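Local coordinates for choline/ethanolamine kinase family protein (Mesorhizobium loti, PDB 3DXQ) that probably phosphorylates ethanolamine or a related amino alcohol, as a bacterial member of the kinase-like phosphotransferase enzyme family, at residues R242-K247 with K283-T288; D135-V140 with D251-L256; E98-R103 with E183-T188; A66-S71 with S120-P125. All blocks are in the same frame, centred on the assembly; numbering follows the deposited sequence.

Contact 1 (R242-K247 with K283-T288)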
# COMPACT_ATOMS: atom_id res chain seq x y z
N ARG A 242 -5.85 7.48 -14.95
CA ARG A 242 -6.13 7.42 -13.52
C ARG A 242 -4.94 6.85 -12.77
O ARG A 242 -4.55 7.36 -11.72
CB ARG A 242 -7.45 6.68 -13.23
CG ARG A 242 -8.56 7.67 -12.94
CD ARG A 242 -9.99 7.18 -13.04
NE ARG A 242 -10.28 5.92 -12.35
CZ ARG A 242 -10.82 4.85 -12.95
NH1 ARG A 242 -11.12 4.87 -14.25
NH2 ARG A 242 -11.07 3.75 -12.27
N VAL A 243 -4.32 5.82 -13.32
CA VAL A 243 -3.16 5.23 -12.68
C VAL A 243 -2.08 6.31 -12.56
O VAL A 243 -1.55 6.58 -11.48
CB VAL A 243 -2.63 4.02 -13.44
CG1 VAL A 243 -1.47 3.42 -12.68
CG2 VAL A 243 -3.71 3.00 -13.61
N VAL A 244 -1.77 6.96 -13.66
CA VAL A 244 -0.74 8.00 -13.62
C VAL A 244 -1.11 9.10 -12.60
O VAL A 244 -0.25 9.57 -11.86
CB VAL A 244 -0.47 8.55 -15.02
CG1 VAL A 244 0.45 9.75 -14.98
CG2 VAL A 244 0.11 7.44 -15.87
N ILE A 245 -2.38 9.47 -12.55
CA ILE A 245 -2.86 10.48 -11.61
C ILE A 245 -2.59 10.07 -10.16
O ILE A 245 -2.10 10.87 -9.34
CB ILE A 245 -4.37 10.77 -11.82
CG1 ILE A 245 -4.56 11.74 -12.98
CG2 ILE A 245 -5.01 11.36 -10.59
CD1 ILE A 245 -3.85 13.05 -12.75
N TYR A 246 -2.89 8.80 -9.86
CA TYR A 246 -2.66 8.28 -8.52
C TYR A 246 -1.16 8.11 -8.22
O TYR A 246 -0.75 8.31 -7.08
CB TYR A 246 -3.43 6.97 -8.29
CG TYR A 246 -4.94 7.18 -8.26
CD1 TYR A 246 -5.51 8.15 -7.45
CD2 TYR A 246 -5.78 6.39 -9.03
CE1 TYR A 246 -6.89 8.35 -7.43
CE2 TYR A 246 -7.17 6.57 -9.01
CZ TYR A 246 -7.72 7.56 -8.21
OH TYR A 246 -9.10 7.74 -8.18
N LYS A 247 -0.36 7.75 -9.22
CA LYS A 247 1.09 7.75 -9.01
C LYS A 247 1.48 9.10 -8.40
O LYS A 247 2.17 9.15 -7.40
CB LYS A 247 1.85 7.55 -10.32
CG LYS A 247 2.12 6.12 -10.75
CD LYS A 247 2.69 6.12 -12.17
CE LYS A 247 3.78 5.10 -12.38
NZ LYS A 247 4.19 4.97 -13.82
N LYS A 283 6.68 15.86 -8.44
CA LYS A 283 6.78 17.10 -9.18
C LYS A 283 7.29 16.81 -10.59
O LYS A 283 6.84 17.44 -11.55
CB LYS A 283 7.72 18.06 -8.44
CG LYS A 283 8.08 19.36 -9.18
CD LYS A 283 9.06 20.21 -8.34
CE LYS A 283 9.88 21.18 -9.18
NZ LYS A 283 9.02 22.12 -9.90
N ALA A 284 8.24 15.88 -10.70
CA ALA A 284 8.78 15.50 -12.01
C ALA A 284 7.68 14.96 -12.92
O ALA A 284 7.55 15.40 -14.07
CB ALA A 284 9.88 14.46 -11.87
N LEU A 285 6.90 14.03 -12.37
CA LEU A 285 5.80 13.41 -13.10
C LEU A 285 4.77 14.44 -13.54
O LEU A 285 4.36 14.45 -14.70
CB LEU A 285 5.12 12.34 -12.23
CG LEU A 285 4.03 11.52 -12.90
CD1 LEU A 285 4.54 10.90 -14.19
CD2 LEU A 285 3.52 10.48 -11.95
N MSE A 286 4.37 15.31 -12.62
CA MSE A 286 3.34 16.30 -12.93
C MSE A 286 3.79 17.31 -13.99
O MSE A 286 2.97 17.88 -14.70
CB MSE A 286 2.87 17.01 -11.65
CG MSE A 286 2.16 16.07 -10.68
SE MSE A 286 1.44 16.96 -9.13
CE MSE A 286 -0.28 17.63 -9.83
N GLU A 287 5.09 17.49 -14.13
CA GLU A 287 5.60 18.45 -15.09
C GLU A 287 5.79 17.91 -16.50
O GLU A 287 6.00 18.68 -17.44
CB GLU A 287 6.90 19.03 -14.58
CG GLU A 287 6.67 20.02 -13.47
CD GLU A 287 7.97 20.51 -12.88
OE1 GLU A 287 9.04 19.95 -13.22
OE2 GLU A 287 7.92 21.46 -12.07
N THR A 288 5.75 16.60 -16.67
CA THR A 288 5.90 16.02 -18.00
C THR A 288 4.68 16.42 -18.85
O THR A 288 3.56 16.54 -18.33
CB THR A 288 6.04 14.48 -17.93
OG1 THR A 288 4.90 13.92 -17.27
CG2 THR A 288 7.27 14.09 -17.17

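Contact 2 (D135-V140 with D251-L256)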
# COMPACT_ATOMS: atom_id res chain seq x y z
N ASP A 135 -5.86 17.54 2.50
CA ASP A 135 -6.24 18.82 3.09
C ASP A 135 -5.90 18.88 4.57
O ASP A 135 -5.52 19.92 5.10
CB ASP A 135 -7.75 19.04 2.95
CG ASP A 135 -8.19 19.20 1.51
OD1 ASP A 135 -7.38 19.60 0.65
OD2 ASP A 135 -9.38 18.92 1.24
N ASP A 136 -6.09 17.76 5.24
CA ASP A 136 -5.81 17.65 6.65
C ASP A 136 -4.34 18.02 6.90
O ASP A 136 -4.06 18.97 7.65
CB ASP A 136 -6.12 16.22 7.11
CG ASP A 136 -6.29 16.10 8.60
OD1 ASP A 136 -5.78 16.98 9.34
OD2 ASP A 136 -6.94 15.12 9.01
N TYR A 137 -3.43 17.28 6.25
CA TYR A 137 -1.98 17.50 6.39
C TYR A 137 -1.58 18.93 6.01
O TYR A 137 -0.71 19.55 6.66
CB TYR A 137 -1.17 16.48 5.56
CG TYR A 137 -1.33 15.01 5.96
CD1 TYR A 137 -1.73 14.64 7.24
CD2 TYR A 137 -1.02 14.00 5.05
CE1 TYR A 137 -1.86 13.29 7.59
CE2 TYR A 137 -1.15 12.65 5.39
CZ TYR A 137 -1.57 12.31 6.66
OH TYR A 137 -1.68 10.99 6.98
N LEU A 138 -2.20 19.47 4.97
CA LEU A 138 -1.93 20.84 4.54
C LEU A 138 -2.22 21.85 5.63
O LEU A 138 -1.39 22.73 5.89
CB LEU A 138 -2.73 21.19 3.29
CG LEU A 138 -2.26 20.55 1.98
CD1 LEU A 138 -3.29 20.79 0.88
CD2 LEU A 138 -0.87 21.06 1.54
N LYS A 139 -3.40 21.76 6.26
CA LYS A 139 -3.77 22.68 7.35
C LYS A 139 -2.73 22.61 8.45
O LYS A 139 -2.07 23.61 8.77
CB LYS A 139 -5.14 22.35 7.95
CG LYS A 139 -6.33 22.86 7.15
CD LYS A 139 -7.62 22.80 7.97
CE LYS A 139 -8.84 23.20 7.14
NZ LYS A 139 -8.97 22.37 5.89
N VAL A 140 -2.58 21.40 9.00
CA VAL A 140 -1.60 21.09 10.03
C VAL A 140 -0.28 21.86 9.82
O VAL A 140 0.25 22.45 10.76
CB VAL A 140 -1.33 19.56 10.09
CG1 VAL A 140 -0.19 19.24 11.02
CG2 VAL A 140 -2.61 18.81 10.50
N ASP A 251 2.47 9.82 -4.16
CA ASP A 251 3.69 10.49 -3.71
C ASP A 251 3.38 11.73 -2.89
O ASP A 251 4.04 11.99 -1.88
CB ASP A 251 4.57 10.89 -4.89
CG ASP A 251 5.61 9.85 -5.27
OD1 ASP A 251 6.00 9.03 -4.41
OD2 ASP A 251 6.06 9.86 -6.43
N LEU A 252 2.41 12.52 -3.33
CA LEU A 252 2.07 13.76 -2.64
C LEU A 252 1.58 13.48 -1.22
O LEU A 252 1.98 14.16 -0.27
CB LEU A 252 0.98 14.53 -3.40
CG LEU A 252 0.59 15.87 -2.78
CD1 LEU A 252 1.76 16.81 -2.76
CD2 LEU A 252 -0.54 16.47 -3.55
N LEU A 253 0.68 12.50 -1.09
CA LEU A 253 0.12 12.11 0.21
C LEU A 253 1.22 11.84 1.21
O LEU A 253 1.29 12.47 2.27
CB LEU A 253 -0.76 10.86 0.06
CG LEU A 253 -1.38 10.33 1.36
CD1 LEU A 253 -2.35 11.39 1.88
CD2 LEU A 253 -2.07 8.98 1.16
N TRP A 254 2.09 10.90 0.85
CA TRP A 254 3.19 10.51 1.70
C TRP A 254 4.21 11.64 1.88
O TRP A 254 4.75 11.82 2.96
CB TRP A 254 3.84 9.25 1.15
CG TRP A 254 2.95 8.06 1.33
CD1 TRP A 254 2.30 7.36 0.36
CD2 TRP A 254 2.62 7.44 2.57
NE1 TRP A 254 1.57 6.34 0.92
CE2 TRP A 254 1.76 6.37 2.28
CE3 TRP A 254 2.97 7.70 3.91
CZ2 TRP A 254 1.24 5.54 3.27
CZ3 TRP A 254 2.45 6.88 4.89
CH2 TRP A 254 1.60 5.81 4.57
N THR A 255 4.47 12.42 0.83
CA THR A 255 5.37 13.56 0.98
C THR A 255 4.93 14.44 2.15
O THR A 255 5.74 14.74 3.04
CB THR A 255 5.41 14.42 -0.28
OG1 THR A 255 6.11 13.71 -1.30
CG2 THR A 255 6.11 15.75 -0.01
N LEU A 256 3.66 14.83 2.15
CA LEU A 256 3.09 15.67 3.21
C LEU A 256 3.16 15.01 4.58
O LEU A 256 3.47 15.66 5.58
CB LEU A 256 1.64 16.03 2.89
CG LEU A 256 1.41 16.92 1.66
CD1 LEU A 256 -0.08 17.09 1.41
CD2 LEU A 256 2.07 18.26 1.83

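Contact 3 (E98-R103 with E183-T188)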
# COMPACT_ATOMS: atom_id res chain seq x y z
N GLU A 98 13.40 -4.29 -6.89
CA GLU A 98 14.38 -5.10 -7.62
C GLU A 98 13.78 -6.42 -8.08
O GLU A 98 13.90 -6.79 -9.24
CB GLU A 98 15.64 -5.33 -6.77
CG GLU A 98 16.78 -5.99 -7.53
CD GLU A 98 18.01 -6.32 -6.65
OE1 GLU A 98 18.17 -5.73 -5.55
OE2 GLU A 98 18.83 -7.17 -7.09
N LYS A 99 13.10 -7.13 -7.19
CA LYS A 99 12.51 -8.41 -7.57
C LYS A 99 11.38 -8.28 -8.60
O LYS A 99 11.10 -9.24 -9.33
CB LYS A 99 12.01 -9.18 -6.35
CG LYS A 99 13.13 -9.65 -5.41
CD LYS A 99 12.54 -9.87 -4.00
CE LYS A 99 13.56 -10.37 -2.99
NZ LYS A 99 13.78 -11.81 -3.19
N PHE A 100 10.75 -7.10 -8.66
CA PHE A 100 9.69 -6.85 -9.65
C PHE A 100 10.23 -6.71 -11.07
O PHE A 100 9.50 -6.90 -12.03
CB PHE A 100 8.80 -5.65 -9.27
CG PHE A 100 7.56 -6.05 -8.49
CD1 PHE A 100 6.56 -6.80 -9.09
CD2 PHE A 100 7.38 -5.65 -7.17
CE1 PHE A 100 5.41 -7.17 -8.38
CE2 PHE A 100 6.25 -5.99 -6.47
CZ PHE A 100 5.26 -6.76 -7.08
N LYS A 101 11.50 -6.35 -11.20
CA LYS A 101 12.20 -6.34 -12.50
C LYS A 101 12.78 -7.75 -12.73
O LYS A 101 12.78 -8.27 -13.84
CB LYS A 101 13.36 -5.33 -12.51
CG LYS A 101 13.08 -3.90 -12.05
CD LYS A 101 12.70 -2.95 -13.19
CE LYS A 101 12.98 -1.47 -12.82
NZ LYS A 101 12.44 -1.06 -11.51
N THR A 102 13.28 -8.36 -11.66
CA THR A 102 13.96 -9.67 -11.70
C THR A 102 13.09 -10.90 -11.98
O THR A 102 13.53 -11.83 -12.66
CB THR A 102 14.70 -9.92 -10.35
OG1 THR A 102 16.01 -9.33 -10.42
CG2 THR A 102 14.84 -11.43 -9.99
N ARG A 103 11.89 -10.94 -11.42
CA ARG A 103 11.06 -12.15 -11.52
C ARG A 103 10.05 -11.96 -12.64
O ARG A 103 9.08 -11.22 -12.48
CB ARG A 103 10.39 -12.45 -10.17
CG ARG A 103 11.42 -12.57 -9.02
CD ARG A 103 10.79 -12.60 -7.63
NE ARG A 103 9.90 -13.74 -7.43
CZ ARG A 103 10.30 -14.99 -7.22
NH1 ARG A 103 11.59 -15.28 -7.14
NH2 ARG A 103 9.41 -15.96 -7.07
N GLU A 183 6.95 -4.92 -0.33
CA GLU A 183 7.17 -5.87 0.78
C GLU A 183 5.89 -6.59 1.20
O GLU A 183 5.94 -7.69 1.74
CB GLU A 183 7.80 -5.20 2.01
CG GLU A 183 6.96 -4.13 2.69
CD GLU A 183 7.49 -3.74 4.06
OE1 GLU A 183 7.42 -4.57 5.00
OE2 GLU A 183 7.94 -2.58 4.21
N ASN A 184 4.73 -5.99 0.94
CA ASN A 184 3.45 -6.61 1.25
C ASN A 184 3.03 -7.73 0.30
O ASN A 184 1.97 -8.32 0.49
CB ASN A 184 2.36 -5.53 1.26
CG ASN A 184 2.51 -4.59 2.44
OD1 ASN A 184 3.09 -4.96 3.46
ND2 ASN A 184 1.97 -3.37 2.31
N PHE A 185 3.83 -8.02 -0.73
CA PHE A 185 3.51 -9.05 -1.70
C PHE A 185 4.39 -10.26 -1.50
O PHE A 185 5.62 -10.14 -1.46
CB PHE A 185 3.70 -8.56 -3.12
CG PHE A 185 2.62 -7.62 -3.59
CD1 PHE A 185 2.71 -6.26 -3.33
CD2 PHE A 185 1.53 -8.10 -4.31
CE1 PHE A 185 1.73 -5.40 -3.74
CE2 PHE A 185 0.55 -7.24 -4.73
CZ PHE A 185 0.64 -5.88 -4.45
N LEU A 186 3.76 -11.43 -1.39
CA LEU A 186 4.47 -12.68 -1.26
C LEU A 186 4.25 -13.43 -2.55
O LEU A 186 3.11 -13.76 -2.89
CB LEU A 186 3.95 -13.49 -0.07
CG LEU A 186 3.83 -12.69 1.24
CD1 LEU A 186 3.34 -13.63 2.33
CD2 LEU A 186 5.14 -11.96 1.63
N ASP A 187 5.33 -13.71 -3.26
CA ASP A 187 5.24 -14.33 -4.57
C ASP A 187 5.60 -15.80 -4.53
O ASP A 187 6.73 -16.14 -4.18
CB ASP A 187 6.19 -13.61 -5.52
CG ASP A 187 6.08 -14.10 -6.95
OD1 ASP A 187 4.99 -14.60 -7.35
OD2 ASP A 187 7.07 -13.96 -7.70
N THR A 188 4.68 -16.68 -4.88
CA THR A 188 5.09 -18.06 -5.06
C THR A 188 5.63 -17.98 -6.46
O THR A 188 6.04 -16.90 -6.90
CB THR A 188 3.93 -19.07 -4.93
OG1 THR A 188 3.05 -18.96 -6.05
CG2 THR A 188 3.18 -18.82 -3.64

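Contact 4 (A66-S71 with S120-P125)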
# COMPACT_ATOMS: atom_id res chain seq x y z
N ALA A 66 -8.78 -12.54 3.22
CA ALA A 66 -8.53 -13.98 3.30
C ALA A 66 -9.66 -14.77 2.63
O ALA A 66 -9.39 -15.71 1.88
CB ALA A 66 -8.37 -14.40 4.75
N LYS A 67 -10.90 -14.38 2.93
CA LYS A 67 -12.09 -14.96 2.32
C LYS A 67 -12.06 -14.82 0.81
O LYS A 67 -12.51 -15.72 0.09
CB LYS A 67 -13.37 -14.29 2.85
CG LYS A 67 -14.03 -14.95 4.06
CD LYS A 67 -15.47 -14.43 4.28
CE LYS A 67 -16.38 -14.58 3.03
NZ LYS A 67 -17.84 -14.29 3.31
N ALA A 68 -11.57 -13.68 0.32
CA ALA A 68 -11.46 -13.45 -1.10
C ALA A 68 -10.28 -14.20 -1.75
O ALA A 68 -10.08 -14.10 -2.97
CB ALA A 68 -11.35 -11.99 -1.38
N GLY A 69 -9.50 -14.94 -0.96
CA GLY A 69 -8.37 -15.74 -1.47
C GLY A 69 -7.14 -14.91 -1.85
O GLY A 69 -6.32 -15.35 -2.64
N VAL A 70 -7.02 -13.71 -1.29
CA VAL A 70 -5.95 -12.80 -1.65
C VAL A 70 -4.92 -12.71 -0.55
O VAL A 70 -3.72 -12.60 -0.81
CB VAL A 70 -6.52 -11.40 -2.01
CG1 VAL A 70 -5.47 -10.36 -1.99
CG2 VAL A 70 -7.17 -11.44 -3.35
N SER A 71 -5.41 -12.74 0.69
CA SER A 71 -4.56 -12.73 1.87
C SER A 71 -4.44 -14.11 2.51
O SER A 71 -5.35 -14.94 2.44
CB SER A 71 -5.12 -11.76 2.91
OG SER A 71 -4.62 -12.07 4.21
N SER A 120 -13.74 -9.42 -5.85
CA SER A 120 -14.29 -10.30 -4.79
C SER A 120 -15.55 -9.74 -4.10
O SER A 120 -16.05 -8.67 -4.43
CB SER A 120 -13.24 -10.54 -3.71
OG SER A 120 -13.08 -9.38 -2.89
N GLY A 121 -16.05 -10.48 -3.13
CA GLY A 121 -17.17 -10.01 -2.34
C GLY A 121 -16.71 -9.34 -1.06
O GLY A 121 -17.53 -8.95 -0.23
N ALA A 122 -15.39 -9.21 -0.90
CA ALA A 122 -14.81 -8.50 0.24
C ALA A 122 -15.56 -7.21 0.47
O ALA A 122 -15.84 -6.51 -0.47
CB ALA A 122 -13.34 -8.21 -0.02
N VAL A 123 -15.88 -6.91 1.74
CA VAL A 123 -16.51 -5.65 2.15
C VAL A 123 -15.66 -5.02 3.23
O VAL A 123 -15.53 -5.60 4.30
CB VAL A 123 -17.90 -5.86 2.74
CG1 VAL A 123 -18.41 -4.55 3.35
CG2 VAL A 123 -18.86 -6.38 1.68
N PHE A 124 -15.09 -3.84 2.96
CA PHE A 124 -14.27 -3.12 3.94
C PHE A 124 -15.11 -1.99 4.52
O PHE A 124 -15.80 -1.30 3.78
CB PHE A 124 -12.97 -2.56 3.34
CG PHE A 124 -12.02 -3.61 2.78
CD1 PHE A 124 -12.06 -4.94 3.18
CD2 PHE A 124 -11.01 -3.21 1.89
CE1 PHE A 124 -11.13 -5.88 2.68
CE2 PHE A 124 -10.09 -4.12 1.39
CZ PHE A 124 -10.15 -5.46 1.78
N PRO A 125 -15.04 -1.78 5.84
CA PRO A 125 -15.95 -0.85 6.52
C PRO A 125 -15.70 0.62 6.29
O PRO A 125 -16.62 1.41 6.40
CB PRO A 125 -15.70 -1.15 8.00
CG PRO A 125 -14.31 -1.63 8.05
CD PRO A 125 -14.08 -2.40 6.79

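Contact 1 (R242-K247 with K283-T288)
L285 carries its CG anti to the backbone N (chi1 -175°), which sends its two methyls out toward V244 and K247. K247 has its CG anti to the carbonyl carbon (chi1 -87°), beside its own N. CB does the touching, and the chain beyond it turns away from L285 toward D223. The closest approach is between L285 CD2 and K247 CB, 3.7 Å. The same methyl, L285 CD2, comes within 3.9 Å of the backbone O of V244. The other methyl, L285 CD1, faces V244 CG1 at 4.3 Å. One leucine thus spans two residues three apart on a single helix face. The contact is small, 112 Å² in all, and mostly apolar; no hydrogen bond crosses it. The polar end of K247 belongs to another partner: its NZ forms a salt bridge with D223. At the end of its helix the backbone of L285 is held by T288. T288 OG1 donates to L285 O at 2.7 Å, tilted 16° from the carbonyl plane, and T288 N gives the same oxygen a second bond. K283 NZ forms a salt bridge with E287 OE2 one turn on. The contact joins the early part of helix 237-263 to the last turns of helix 271-287, two successive helices of the helical C-terminal lobe. K247 also lies against S213 and V214 of helix 206-215. Helix 289-300 covers V244 with F291 and H294, and M286 rests on helix 152-167.

Contact 2 (D135-V140 with D251-L256)
The helical segments 135-140 and 251-256 run roughly parallel, their axes 9.9 Å apart at closest approach and inclined at 33°. This is helix-to-helix packing in the C-terminal lobe of a kinase-like fold, between helix 130-141 and helix 237-263. Y137 and L256 are the nearest pair along the backbones, with their CA atoms 6.3 Å apart. Y137 is the main bridge: its CB lies 3.9 Å from L256 CB. Its ring then reaches back along the second helix, where CE2 is 3.9 Å from L253 CD1 and CD2 is 3.9 Å from L253 O. Both leucines meet the ring at a slant. L253 holds its CG anti to the backbone N (chi1 179°), which turns CD1 to the tyrosine. L138 closes the other end of the patch: its CD2 is 4.0 Å from L256 CD1. L256 uses CB against Y137 and its branch methyls against L138. Apart from the approach to L253 O, the contacts are between carbons, and no hydrogen bond crosses. L253 and L256 are buried. Y152 of helix 152-167 packs on both L138 and L256, and W257 also meets Y137. D251 forms salt bridges with R278 and R281. The backbone O of D251 takes two bonds from T255: OG1 at 2.8 Å from one face of its plane, and N from the opposite face.

Contact 3 (E98-R103 with E183-T188)
R103 and D187 form the tight part of this contact, and F100 and F185 the loose one. The segment 183-188 contains the middle strand of a small three-stranded antiparallel sheet in the C-terminal lobe of a kinase-like fold. Its N184, with H177 and D179 before it, fits the HxDxxxxN catalytic-loop pattern of this family; the strand begins just after, at F185. R103 is the first residue beyond helix 97-102. Its chain bends at chi3 and brings the guanidinium side-on to the acid. D187 has its CG anti to the backbone N and meets it from the opposite direction. Both bonds of the salt bridge go to one atom, OD2. R103 NE donates at 2.9 Å to D187 OD2, in the plane of the guanidinium. The other carboxylate oxygen, OD1, is paired with R109, so two arginines hold the acid. This probably favours its charged form. R103 and T188 lie on the more exposed side, where R103 NH2 is a long 3.5 Å from T188 O. The aromatic pair is buried but slack: F100 turns an edge to F185, with F100 CZ 4.5 Å from F185 CG. F100 also makes an edge-to-face contact with F218. The guanidinium and carboxylate planes stand 83° apart. R103 NE meets D187 OD2 on the anti side, 16° out of the carboxylate plane, while R103 NH2 reaches it at 3.1 Å from above, 61° out.

Contact 4 (A66-S71 with S120-P125)
No flat side-chain group takes part where A68 and S120 meet, so there is no ring face or edge to cover. The nearby ring of F124 packs instead on residues around the contact, among them W197, A61 and A175. The touching is done by small side chains. The methyl CB of A68 lies 3.3 Å from S120 CB and 3.5 Å from S120 OG. The same methyl, A68 CB, faces A122 CB more loosely at 4.5 Å. Each partner sits just past the end of a helix, in or beside a turn. A68 comes at the end of helix 55-67, just before G69. G69 has positive phi (74°) and closes a Schellman motif, with G69 N donating to A66 O at 2.9 Å. S120 follows helix 106-118. Its OG stands between its own backbone N and carbonyl carbon (chi1 74°), a placement that lets it meet the chain two residues on. A122 N donates to S120 OG at 3.1 Å, with an N-H...O angle of 149°, and this makes an ST turn. The same hydroxyl bonds to L117 O in the last turn of helix 106-118. G69 O accepts from K116 and R191, and V123 N donates to E64, so polar links flank the contact. Between the two segments themselves only 86 Å² is buried. The chemistry implies a small van der Waals touch between the two turns, with no polar bond across it, the serine hydroxyl engaged on its own side and its CB left to meet the alanine.

How the contacts relate
Contacts 1 and 2 share helix 237-263. Their segments alternate along the chain, and their centres are 16 Å apart. Contact 3 lies about 10 Å from contact 1 and about 9 Å from contact 2, nearest atoms. Its segment 183-188 includes N184 of the probable catalytic loop. Contacts 3 and 4 have centres 22 Å apart, with nearest atoms about 7 Å apart. R191 and I194, in the region just after segment 183-188, bond to G69 and V70 of contact 4. Contact 4 also involves helix 55-67, which follows the first three strands of the five-stranded sheet. Contact 2 lies across the chain's centre from contacts 3 and 4.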